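Local coordinates for protein CalsepRRP (Calystegia sepium, PDB 1JY5) that probably binds RNA and may act as a ribonuclease of the T2 family, at residues 7-12 with 177-182; 40-45 with 122-127; 68-73 with 115-120; 162-167 with 186-191. All blocks are in the same frame, centred on the assembly; numbering follows the deposited sequence.

Interaction 1 of 4, residues 7-12 with 177-182; sequences YFTLAL and QVQICF
In the central antiparallel sheet of the RNase T2 fold, two adjacent strands meet where Phe8, Leu10 and Leu12 pair with Phe182, Ile180 and Val178. Each of these hydrogen-bonded pairs is joined in both directions, six bonds in all, the one from Leu10 N to Ile180 O being 2.7 Å long and nearly straight (171°). Thr9 with Cys181 and Ala11 with Gln179 form the intervening non-hydrogen-bonded pairs and turn their side chains to the other face. On the leucine face, Phe182 and Leu10 lie side by side and point the same way, Leu10 CB meeting the ring edge 3.8 Å from Phe182 CE1; helix 116-129 covers this side through Thr123 and Leu126. On the other face the side chains of Gln179 and Thr9 cross at a slant, Gln179 CG 4.0 Å from Thr9 CG2, while Thr9 OG1 is hydrogen-bonded to Asp48. Gln177 has CG anti to its backbone N (chi1 178°), which sets Gln177 CG 3.4 Å from Leu12 O, and the extended chain then carries CD to within 3.9 Å of Ala11 CB. An alanine at Gln177 would probably leave the methyl of Ala11 without this cover and open a gap beside it. Beside the disulfide to Cys191, Cys181 SG makes a sulfur-aromatic contact with Tyr7, oblique to the ring and 3.7 Å from Tyr7 CE1.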
# COMPACT_ATOMS: atom_id res chain seq x y z
N TYR A 7 -7.91 -12.11 -6.33
CA TYR A 7 -6.61 -12.05 -5.67
C TYR A 7 -6.48 -10.77 -4.86
O TYR A 7 -7.31 -9.86 -4.95
CB TYR A 7 -5.50 -12.11 -6.73
CG TYR A 7 -5.44 -10.88 -7.61
CD1 TYR A 7 -4.66 -9.78 -7.26
CD2 TYR A 7 -6.24 -10.79 -8.76
CE1 TYR A 7 -4.67 -8.61 -8.02
CE2 TYR A 7 -6.26 -9.62 -9.52
CZ TYR A 7 -5.48 -8.54 -9.15
OH TYR A 7 -5.55 -7.37 -9.87
N PHE A 8 -5.42 -10.72 -4.06
CA PHE A 8 -5.13 -9.58 -3.20
C PHE A 8 -4.02 -8.72 -3.79
O PHE A 8 -3.01 -9.23 -4.29
CB PHE A 8 -4.64 -10.07 -1.83
CG PHE A 8 -5.72 -10.45 -0.87
CD1 PHE A 8 -5.77 -11.73 -0.32
CD2 PHE A 8 -6.64 -9.50 -0.43
CE1 PHE A 8 -6.71 -12.05 0.66
CE2 PHE A 8 -7.58 -9.81 0.55
CZ PHE A 8 -7.62 -11.09 1.09
N THR A 9 -4.19 -7.40 -3.74
CA THR A 9 -3.14 -6.49 -4.17
C THR A 9 -2.69 -5.75 -2.92
O THR A 9 -3.50 -5.12 -2.24
CB THR A 9 -3.62 -5.44 -5.21
OG1 THR A 9 -3.75 -6.05 -6.50
CG2 THR A 9 -2.61 -4.28 -5.31
N LEU A 10 -1.41 -5.86 -2.57
CA LEU A 10 -0.90 -5.11 -1.42
C LEU A 10 -0.25 -3.89 -2.05
O LEU A 10 0.76 -4.00 -2.74
CB LEU A 10 0.16 -5.91 -0.62
CG LEU A 10 0.89 -5.14 0.50
CD1 LEU A 10 -0.11 -4.68 1.55
CD2 LEU A 10 1.97 -6.00 1.16
N ALA A 11 -0.85 -2.72 -1.85
CA ALA A 11 -0.30 -1.49 -2.41
C ALA A 11 0.47 -0.77 -1.32
O ALA A 11 0.01 -0.65 -0.18
CB ALA A 11 -1.42 -0.60 -2.95
N LEU A 12 1.67 -0.31 -1.67
CA LEU A 12 2.54 0.39 -0.73
C LEU A 12 2.86 1.78 -1.26
O LEU A 12 3.05 1.97 -2.46
CB LEU A 12 3.84 -0.41 -0.55
CG LEU A 12 3.65 -1.88 -0.12
CD1 LEU A 12 5.00 -2.58 -0.11
CD2 LEU A 12 2.99 -1.93 1.25
N GLN A 177 3.99 4.44 -5.80
CA GLN A 177 3.35 3.23 -5.30
C GLN A 177 3.89 1.94 -5.91
O GLN A 177 4.22 1.88 -7.09
CB GLN A 177 1.84 3.34 -5.56
CG GLN A 177 1.00 2.14 -5.13
CD GLN A 177 -0.50 2.40 -5.29
OE1 GLN A 177 -1.08 3.19 -4.55
NE2 GLN A 177 -1.11 1.75 -6.27
N VAL A 178 4.02 0.92 -5.06
CA VAL A 178 4.47 -0.39 -5.52
C VAL A 178 3.37 -1.38 -5.15
O VAL A 178 2.86 -1.36 -4.02
CB VAL A 178 5.80 -0.81 -4.85
CG1 VAL A 178 6.08 -2.29 -5.12
CG2 VAL A 178 6.95 0.02 -5.42
N GLN A 179 2.99 -2.22 -6.10
CA GLN A 179 1.94 -3.21 -5.88
C GLN A 179 2.46 -4.64 -5.99
O GLN A 179 3.10 -5.00 -6.98
CB GLN A 179 0.81 -3.01 -6.89
CG GLN A 179 0.04 -1.70 -6.74
CD GLN A 179 -0.89 -1.44 -7.92
OE1 GLN A 179 -1.16 -2.34 -8.72
NE2 GLN A 179 -1.40 -0.22 -8.02
N ILE A 180 2.19 -5.43 -4.96
CA ILE A 180 2.58 -6.84 -4.89
C ILE A 180 1.29 -7.63 -4.77
O ILE A 180 0.43 -7.29 -3.96
CB ILE A 180 3.42 -7.14 -3.62
CG1 ILE A 180 4.63 -6.21 -3.55
CG2 ILE A 180 3.86 -8.60 -3.64
CD1 ILE A 180 5.56 -6.32 -4.73
N CYS A 181 1.15 -8.69 -5.56
CA CYS A 181 -0.08 -9.48 -5.53
C CYS A 181 0.02 -10.82 -4.79
O CYS A 181 1.07 -11.44 -4.76
CB CYS A 181 -0.60 -9.66 -6.97
SG CYS A 181 -1.04 -8.04 -7.64
N PHE A 182 -1.09 -11.22 -4.16
CA PHE A 182 -1.17 -12.47 -3.41
C PHE A 182 -2.46 -13.23 -3.74
O PHE A 182 -3.49 -12.61 -3.98
CB PHE A 182 -1.17 -12.21 -1.90
CG PHE A 182 0.07 -11.54 -1.38
CD1 PHE A 182 0.19 -10.15 -1.39
CD2 PHE A 182 1.13 -12.30 -0.87
CE1 PHE A 182 1.34 -9.53 -0.91
CE2 PHE A 182 2.29 -11.68 -0.39
CZ PHE A 182 2.39 -10.29 -0.41

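Interaction 2 of 4, residues 40-45 with 122-127; sequences FTIKGL and TTLMLY. Unlike the reference sequence in segment 122-127: Thr123 (reference Ala).
Ile42 and Leu45 both face helix 122-127 from strand 40-45, whose axis passes 9.0 Å from that of the helix at 121° between their directions. A classic beta bulge at Lys43 and Gly44, both opposite Ala11, lets these two residues, three apart, project to the same side. Leu45 and Thr123 slide past each other in opposite directions, with Leu45 CD2 3.1 Å from Thr123 OG1. That hydroxyl, anti to the carbonyl carbon (chi1 -58°), is hydrogen-bonded to the carbonyl of Tyr119 one helical turn back. Ile42 spreads over three helix residues: CG2 touches the methyl of Thr123, CG1 lies 3.6 Å from Tyr127 CD1, and CD1 presses on Leu124 CD1 at 3.5 Å, a tight contact between side chains crossing at about a right angle. Farther along, the hydroxyl of Tyr127 donates to the carbonyl of Phe40, OH to O 2.6 Å, in the carbonyl plane, tying the ring to the strand. Such a helix laid across a bulged sheet strand belongs to the alpha+beta fold of RNase T2 proteins, in whose active members the position of Lys43 is probably that of a catalytic histidine.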
# COMPACT_ATOMS: atom_id res chain seq x y z
N PHE A 40 8.57 2.72 2.39
CA PHE A 40 7.21 2.32 2.02
C PHE A 40 6.31 2.11 3.22
O PHE A 40 6.71 1.52 4.22
CB PHE A 40 7.22 1.01 1.22
CG PHE A 40 7.67 1.16 -0.20
CD1 PHE A 40 8.94 0.73 -0.59
CD2 PHE A 40 6.83 1.73 -1.15
CE1 PHE A 40 9.37 0.87 -1.91
CE2 PHE A 40 7.25 1.88 -2.47
CZ PHE A 40 8.52 1.45 -2.85
N THR A 41 5.08 2.61 3.12
CA THR A 41 4.08 2.40 4.16
C THR A 41 2.86 1.84 3.44
O THR A 41 2.79 1.87 2.21
CB THR A 41 3.66 3.71 4.91
OG1 THR A 41 3.18 4.68 3.97
CG2 THR A 41 4.82 4.27 5.71
N ILE A 42 1.91 1.31 4.19
CA ILE A 42 0.73 0.71 3.58
C ILE A 42 -0.27 1.69 3.00
O ILE A 42 -0.71 2.63 3.67
CB ILE A 42 -0.02 -0.19 4.60
CG1 ILE A 42 0.93 -1.27 5.14
CG2 ILE A 42 -1.21 -0.86 3.91
CD1 ILE A 42 0.37 -2.04 6.32
N LYS A 43 -0.62 1.47 1.74
CA LYS A 43 -1.64 2.27 1.09
C LYS A 43 -2.91 1.46 1.37
O LYS A 43 -3.91 1.99 1.88
CB LYS A 43 -1.38 2.37 -0.41
CG LYS A 43 -2.52 2.99 -1.19
CD LYS A 43 -2.82 4.40 -0.72
CE LYS A 43 -4.00 4.95 -1.49
NZ LYS A 43 -4.37 6.32 -1.05
N GLY A 44 -2.87 0.17 1.04
CA GLY A 44 -4.01 -0.69 1.29
C GLY A 44 -3.83 -2.14 0.87
O GLY A 44 -2.81 -2.50 0.29
N LEU A 45 -4.81 -2.98 1.20
CA LEU A 45 -4.81 -4.39 0.81
C LEU A 45 -6.11 -4.46 0.04
O LEU A 45 -7.19 -4.33 0.61
CB LEU A 45 -4.88 -5.34 2.03
CG LEU A 45 -4.97 -6.84 1.67
CD1 LEU A 45 -3.74 -7.28 0.88
CD2 LEU A 45 -5.08 -7.66 2.95
N THR A 122 -3.77 -8.79 9.02
CA THR A 122 -3.22 -9.60 7.94
C THR A 122 -2.42 -8.71 6.99
O THR A 122 -1.38 -9.12 6.48
CB THR A 122 -4.34 -10.36 7.21
OG1 THR A 122 -4.95 -11.28 8.12
CG2 THR A 122 -3.77 -11.14 6.03
N THR A 123 -2.90 -7.49 6.76
CA THR A 123 -2.19 -6.57 5.88
C THR A 123 -0.84 -6.23 6.50
O THR A 123 0.18 -6.19 5.80
CB THR A 123 -2.99 -5.27 5.67
OG1 THR A 123 -4.27 -5.58 5.13
CG2 THR A 123 -2.25 -4.35 4.70
N LEU A 124 -0.83 -5.99 7.80
CA LEU A 124 0.42 -5.68 8.49
C LEU A 124 1.37 -6.87 8.42
O LEU A 124 2.57 -6.71 8.20
CB LEU A 124 0.14 -5.30 9.96
CG LEU A 124 -0.25 -3.83 10.21
CD1 LEU A 124 -1.20 -3.35 9.12
CD2 LEU A 124 -0.91 -3.71 11.58
N MET A 125 0.83 -8.07 8.59
CA MET A 125 1.65 -9.28 8.54
C MET A 125 2.40 -9.37 7.22
O MET A 125 3.60 -9.58 7.21
CB MET A 125 0.77 -10.53 8.71
CG MET A 125 1.55 -11.84 8.72
SD MET A 125 0.42 -13.27 8.78
CE MET A 125 -0.12 -13.29 7.06
N LEU A 126 1.67 -9.23 6.11
CA LEU A 126 2.29 -9.30 4.79
C LEU A 126 3.30 -8.16 4.64
O LEU A 126 4.40 -8.36 4.10
CB LEU A 126 1.21 -9.21 3.70
CG LEU A 126 0.20 -10.37 3.63
CD1 LEU A 126 -0.90 -10.05 2.64
CD2 LEU A 126 0.93 -11.65 3.23
N TYR A 127 2.93 -6.97 5.12
CA TYR A 127 3.80 -5.80 5.04
C TYR A 127 5.13 -6.03 5.77
O TYR A 127 6.18 -5.65 5.28
CB TYR A 127 3.10 -4.59 5.65
CG TYR A 127 4.00 -3.37 5.81
CD1 TYR A 127 4.26 -2.52 4.73
CD2 TYR A 127 4.57 -3.07 7.04
CE1 TYR A 127 5.07 -1.39 4.89
CE2 TYR A 127 5.38 -1.95 7.21
CZ TYR A 127 5.62 -1.11 6.12
OH TYR A 127 6.40 0.01 6.30

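Interaction 3 of 4, residues 68-73 with 115-120; sequences ISILSN and NQYEYF
Ile70 and Leu71, in the 3-10 turn that leads into helix 72-78, and Ile68 just before them pack against Tyr117 and Phe120 in the capped first turns of helix 116-129. Ile70 and Leu71 each cross the Tyr117 side chain at about a right angle: Leu71 CG lies 3.6 Å from Tyr117 CE1, and Ile70 CD1 reaches the hydroxyl end, 3.5 Å from Tyr117 OH. Tyr117 has CG anti to its backbone N (chi1 -179°), and the far end of its ring, CE1 and OH, meets this pair. An alanine at Tyr117 would probably cost Ile70 and Leu71 their contacts with the ring and open a gap between the two helix starts. Ile68 fits deeper, its CG2 3.8 Å from Phe120 CD1 and its CD1 over one face of the Phe120 ring, 4.1 Å above the plane and offset toward the rim. On the opposite face Tyr119 CD2 sits over the ring centre, so that the ring is packed on both faces. Farther out, Leu98 and Trp102 of helix 97-106 also touch Phe120, and Gln116 OE1 accepts from the backbone of Asp64. The helix itself begins at the N-cap Asn115, whose OD1 accepts from Glu118 N at 2.8 Å (166° at the hydrogen).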
# COMPACT_ATOMS: atom_id res chain seq x y z
N ILE A 68 -9.76 -2.69 16.31
CA ILE A 68 -8.35 -2.70 15.98
C ILE A 68 -7.48 -1.88 16.93
O ILE A 68 -6.36 -1.51 16.59
CB ILE A 68 -8.12 -2.19 14.53
CG1 ILE A 68 -8.72 -0.79 14.36
CG2 ILE A 68 -8.74 -3.17 13.54
CD1 ILE A 68 -8.51 -0.18 12.98
N SER A 69 -7.99 -1.63 18.14
CA SER A 69 -7.25 -0.83 19.12
C SER A 69 -5.82 -1.28 19.40
O SER A 69 -4.92 -0.45 19.54
CB SER A 69 -8.02 -0.74 20.45
OG SER A 69 -8.13 -1.99 21.10
N ILE A 70 -5.58 -2.59 19.48
CA ILE A 70 -4.24 -3.07 19.77
C ILE A 70 -3.28 -2.92 18.59
O ILE A 70 -2.08 -3.14 18.73
CB ILE A 70 -4.25 -4.54 20.24
CG1 ILE A 70 -4.58 -5.49 19.07
CG2 ILE A 70 -5.27 -4.70 21.37
CD1 ILE A 70 -4.47 -6.96 19.45
N LEU A 71 -3.83 -2.54 17.44
CA LEU A 71 -3.05 -2.32 16.24
C LEU A 71 -2.80 -0.84 16.02
O LEU A 71 -2.09 -0.45 15.10
CB LEU A 71 -3.78 -2.88 15.01
CG LEU A 71 -4.13 -4.37 14.98
CD1 LEU A 71 -4.86 -4.69 13.68
CD2 LEU A 71 -2.86 -5.20 15.12
N SER A 72 -3.39 0.00 16.87
CA SER A 72 -3.26 1.45 16.73
C SER A 72 -1.85 2.00 16.53
O SER A 72 -1.64 2.86 15.67
CB SER A 72 -3.92 2.16 17.92
OG SER A 72 -3.30 1.82 19.15
N ASN A 73 -0.88 1.52 17.31
CA ASN A 73 0.49 2.01 17.17
C ASN A 73 1.11 1.60 15.83
O ASN A 73 1.82 2.39 15.20
CB ASN A 73 1.38 1.48 18.31
CG ASN A 73 1.04 2.12 19.65
OD1 ASN A 73 0.98 3.34 19.76
ND2 ASN A 73 0.83 1.30 20.66
N ASN A 115 -13.27 -10.30 9.45
CA ASN A 115 -13.61 -9.08 10.18
C ASN A 115 -12.49 -8.05 10.03
O ASN A 115 -11.45 -8.35 9.46
CB ASN A 115 -13.87 -9.39 11.66
CG ASN A 115 -12.68 -10.03 12.35
OD1 ASN A 115 -11.55 -9.54 12.23
ND2 ASN A 115 -12.92 -11.12 13.08
N GLN A 116 -12.74 -6.85 10.53
CA GLN A 116 -11.79 -5.74 10.47
C GLN A 116 -10.43 -6.03 11.03
O GLN A 116 -9.42 -5.65 10.44
CB GLN A 116 -12.34 -4.55 11.24
CG GLN A 116 -13.61 -4.03 10.72
CD GLN A 116 -14.19 -3.01 11.64
OE1 GLN A 116 -13.54 -2.04 12.01
NE2 GLN A 116 -15.44 -3.22 12.04
N TYR A 117 -10.40 -6.66 12.20
CA TYR A 117 -9.13 -6.97 12.83
C TYR A 117 -8.32 -7.88 11.95
O TYR A 117 -7.12 -7.67 11.76
CB TYR A 117 -9.33 -7.66 14.18
CG TYR A 117 -8.00 -7.95 14.84
CD1 TYR A 117 -7.33 -6.97 15.57
CD2 TYR A 117 -7.36 -9.18 14.65
CE1 TYR A 117 -6.05 -7.20 16.09
CE2 TYR A 117 -6.08 -9.42 15.16
CZ TYR A 117 -5.43 -8.42 15.87
OH TYR A 117 -4.15 -8.61 16.36
N GLU A 118 -8.96 -8.91 11.40
CA GLU A 118 -8.24 -9.84 10.54
C GLU A 118 -7.77 -9.11 9.29
O GLU A 118 -6.66 -9.35 8.80
CB GLU A 118 -9.12 -11.04 10.18
CG GLU A 118 -9.65 -11.77 11.42
CD GLU A 118 -10.30 -13.11 11.12
OE1 GLU A 118 -10.66 -13.37 9.96
OE2 GLU A 118 -10.47 -13.91 12.07
N TYR A 119 -8.60 -8.21 8.77
CA TYR A 119 -8.21 -7.46 7.58
C TYR A 119 -6.94 -6.63 7.82
O TYR A 119 -5.94 -6.79 7.11
CB TYR A 119 -9.34 -6.54 7.12
CG TYR A 119 -8.92 -5.59 6.01
CD1 TYR A 119 -8.71 -6.06 4.71
CD2 TYR A 119 -8.70 -4.24 6.27
CE1 TYR A 119 -8.30 -5.19 3.69
CE2 TYR A 119 -8.28 -3.37 5.27
CZ TYR A 119 -8.08 -3.85 3.98
OH TYR A 119 -7.67 -2.99 3.00
N PHE A 120 -6.96 -5.77 8.84
CA PHE A 120 -5.82 -4.91 9.13
C PHE A 120 -4.56 -5.65 9.62
O PHE A 120 -3.44 -5.32 9.21
CB PHE A 120 -6.21 -3.81 10.12
CG PHE A 120 -7.10 -2.75 9.53
CD1 PHE A 120 -8.48 -2.77 9.74
CD2 PHE A 120 -6.57 -1.74 8.73
CE1 PHE A 120 -9.31 -1.81 9.16
CE2 PHE A 120 -7.40 -0.78 8.14
CZ PHE A 120 -8.77 -0.81 8.35

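Interaction 4 of 4, residues 162-167 with 186-191; sequences LRVTPV and LQLQEC
Leu188 and Val164 carry the apolar half of this contact, their side chains crossing at a slant with Val164 CG2 3.8 Å from Leu188 CD2. Val164 CG1, anti to the carbonyl carbon, turns instead to the backbone and rests 3.6 Å from Gln189 O. The other branch of Leu188 reaches Leu162, its CD1 touching both the carbonyl and the CB of that residue. Alongside these carbons Glu190 makes the polar half. Its chain bends at chi2 (-69°), which swings CD back toward segment 162-167, and OE1 accepts from Thr165 N at 3.0 Å in a nearly straight bond (169°). The amide meets OE1 on its syn side, 27° out of the carboxylate plane. Water adds to the grip: one molecule donates to Glu190 OE2 at 2.7 Å and is also bonded to Thr165 OG1, while a second accepts from Cys191 N at 2.7 Å and lies near OE1. The amide and the water donating to this carboxylate would probably favour its charged form. A third water bridges the carbonyls of Thr165 and Gln189. At the far end Val167 CG2 packs on Cys191 CB at 3.6 Å, beside the disulfide to Cys181. Segment 162-167 is the link from helix 151-162 to strand 167-171, and the short, weakly bonded strand 188-189 borders strand 174-182; Leu188 also touches Ile180 and Phe182 there, while Leu162 reaches Ile132 and Ile135 of helix 132-137.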
# COMPACT_ATOMS: atom_id res chain seq x y z
N LEU A 162 11.31 -11.63 -4.71
CA LEU A 162 9.98 -12.21 -4.49
C LEU A 162 9.60 -13.31 -5.47
O LEU A 162 8.73 -14.13 -5.19
CB LEU A 162 8.92 -11.10 -4.55
CG LEU A 162 9.16 -9.88 -3.66
CD1 LEU A 162 8.03 -8.87 -3.84
CD2 LEU A 162 9.25 -10.32 -2.20
N ARG A 163 10.26 -13.33 -6.63
CA ARG A 163 9.98 -14.33 -7.66
C ARG A 163 8.68 -13.97 -8.38
O ARG A 163 8.10 -14.77 -9.11
CB ARG A 163 9.91 -15.74 -7.04
CG ARG A 163 11.20 -16.16 -6.35
CD ARG A 163 11.00 -17.36 -5.42
NE ARG A 163 12.23 -17.70 -4.70
CZ ARG A 163 12.28 -18.52 -3.65
NH1 ARG A 163 11.18 -19.08 -3.19
NH2 ARG A 163 13.45 -18.77 -3.07
N VAL A 164 8.20 -12.75 -8.14
CA VAL A 164 7.02 -12.24 -8.82
C VAL A 164 7.31 -10.80 -9.22
O VAL A 164 8.15 -10.13 -8.62
CB VAL A 164 5.73 -12.31 -7.93
CG1 VAL A 164 5.30 -13.76 -7.76
CG2 VAL A 164 5.97 -11.65 -6.57
N THR A 165 6.62 -10.33 -10.25
CA THR A 165 6.85 -8.99 -10.73
C THR A 165 5.87 -7.99 -10.13
O THR A 165 4.66 -8.20 -10.15
CB THR A 165 6.77 -8.96 -12.28
OG1 THR A 165 7.74 -9.87 -12.81
CG2 THR A 165 7.06 -7.56 -12.81
N PRO A 166 6.40 -6.90 -9.55
CA PRO A 166 5.56 -5.88 -8.94
C PRO A 166 5.02 -4.92 -9.99
O PRO A 166 5.47 -4.91 -11.13
CB PRO A 166 6.51 -5.18 -7.99
CG PRO A 166 7.79 -5.19 -8.78
CD PRO A 166 7.83 -6.62 -9.29
N VAL A 167 4.03 -4.13 -9.59
CA VAL A 167 3.47 -3.13 -10.47
C VAL A 167 3.92 -1.83 -9.81
O VAL A 167 3.82 -1.68 -8.59
CB VAL A 167 1.92 -3.21 -10.52
CG1 VAL A 167 1.36 -2.09 -11.37
CG2 VAL A 167 1.50 -4.56 -11.11
N LEU A 186 -2.71 -16.36 0.52
CA LEU A 186 -1.62 -15.46 0.89
C LEU A 186 -0.26 -15.79 0.27
O LEU A 186 0.79 -15.43 0.81
CB LEU A 186 -1.50 -15.39 2.42
CG LEU A 186 -2.75 -14.96 3.21
CD1 LEU A 186 -2.43 -14.86 4.69
CD2 LEU A 186 -3.26 -13.61 2.70
N GLN A 187 -0.27 -16.49 -0.87
CA GLN A 187 0.97 -16.83 -1.56
C GLN A 187 1.19 -15.78 -2.64
O GLN A 187 0.25 -15.39 -3.35
CB GLN A 187 0.87 -18.20 -2.25
CG GLN A 187 0.53 -19.38 -1.38
CD GLN A 187 0.51 -20.68 -2.18
OE1 GLN A 187 -0.26 -20.82 -3.14
NE2 GLN A 187 1.36 -21.62 -1.79
N LEU A 188 2.43 -15.33 -2.78
CA LEU A 188 2.78 -14.35 -3.80
C LEU A 188 2.36 -14.86 -5.17
O LEU A 188 2.50 -16.04 -5.46
CB LEU A 188 4.30 -14.15 -3.81
CG LEU A 188 4.87 -13.30 -2.69
CD1 LEU A 188 6.35 -13.58 -2.51
CD2 LEU A 188 4.61 -11.85 -3.03
N GLN A 189 1.83 -13.97 -6.00
CA GLN A 189 1.47 -14.37 -7.36
C GLN A 189 1.74 -13.18 -8.26
O GLN A 189 2.07 -12.09 -7.78
CB GLN A 189 -0.00 -14.76 -7.46
CG GLN A 189 -0.96 -13.60 -7.26
CD GLN A 189 -2.38 -13.94 -7.64
OE1 GLN A 189 -3.02 -14.79 -7.01
NE2 GLN A 189 -2.88 -13.30 -8.68
N GLU A 190 1.61 -13.39 -9.56
CA GLU A 190 1.82 -12.30 -10.51
C GLU A 190 0.56 -11.46 -10.51
O GLU A 190 -0.55 -11.97 -10.32
CB GLU A 190 2.05 -12.85 -11.92
CG GLU A 190 3.27 -13.75 -12.08
CD GLU A 190 4.57 -13.00 -11.94
OE1 GLU A 190 4.53 -11.76 -11.81
OE2 GLU A 190 5.64 -13.64 -11.98
N CYS A 191 0.72 -10.16 -10.72
CA CYS A 191 -0.41 -9.26 -10.80
C CYS A 191 -0.87 -9.31 -12.26
O CYS A 191 -0.12 -9.74 -13.12
CB CYS A 191 0.01 -7.83 -10.48
SG CYS A 191 0.54 -7.48 -8.79
O HOH W 1 3.09 -9.52 -7.58
O HOH W 2 3.05 -9.28 -11.75
O HOH W 3 7.98 -12.45 -12.35

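How the interactions relate
From the N terminus, strand 7-12 comes first, and its pairing with 177-182 in interaction 1 closes the long loop that encloses both helical contacts. Within it, interaction 2 joins strand 40-45 to helix 116-129, and interaction 3 is nested again inside that loop, tying the start of the same helix to the entry of helix 72-78; Tyr119 OH, bonded to Leu45 O, connects the two. Interaction 4 follows them in series but crosses interaction 1, since 162-167 precedes 177-182 and 186-191 comes after it. The Cys181-Cys191 disulfide and Val167 O with Gln179 N join these two, while Ala11 binds the bulge at Lys43 and Gly44, uniting interactions 1 and 2 in one sheet.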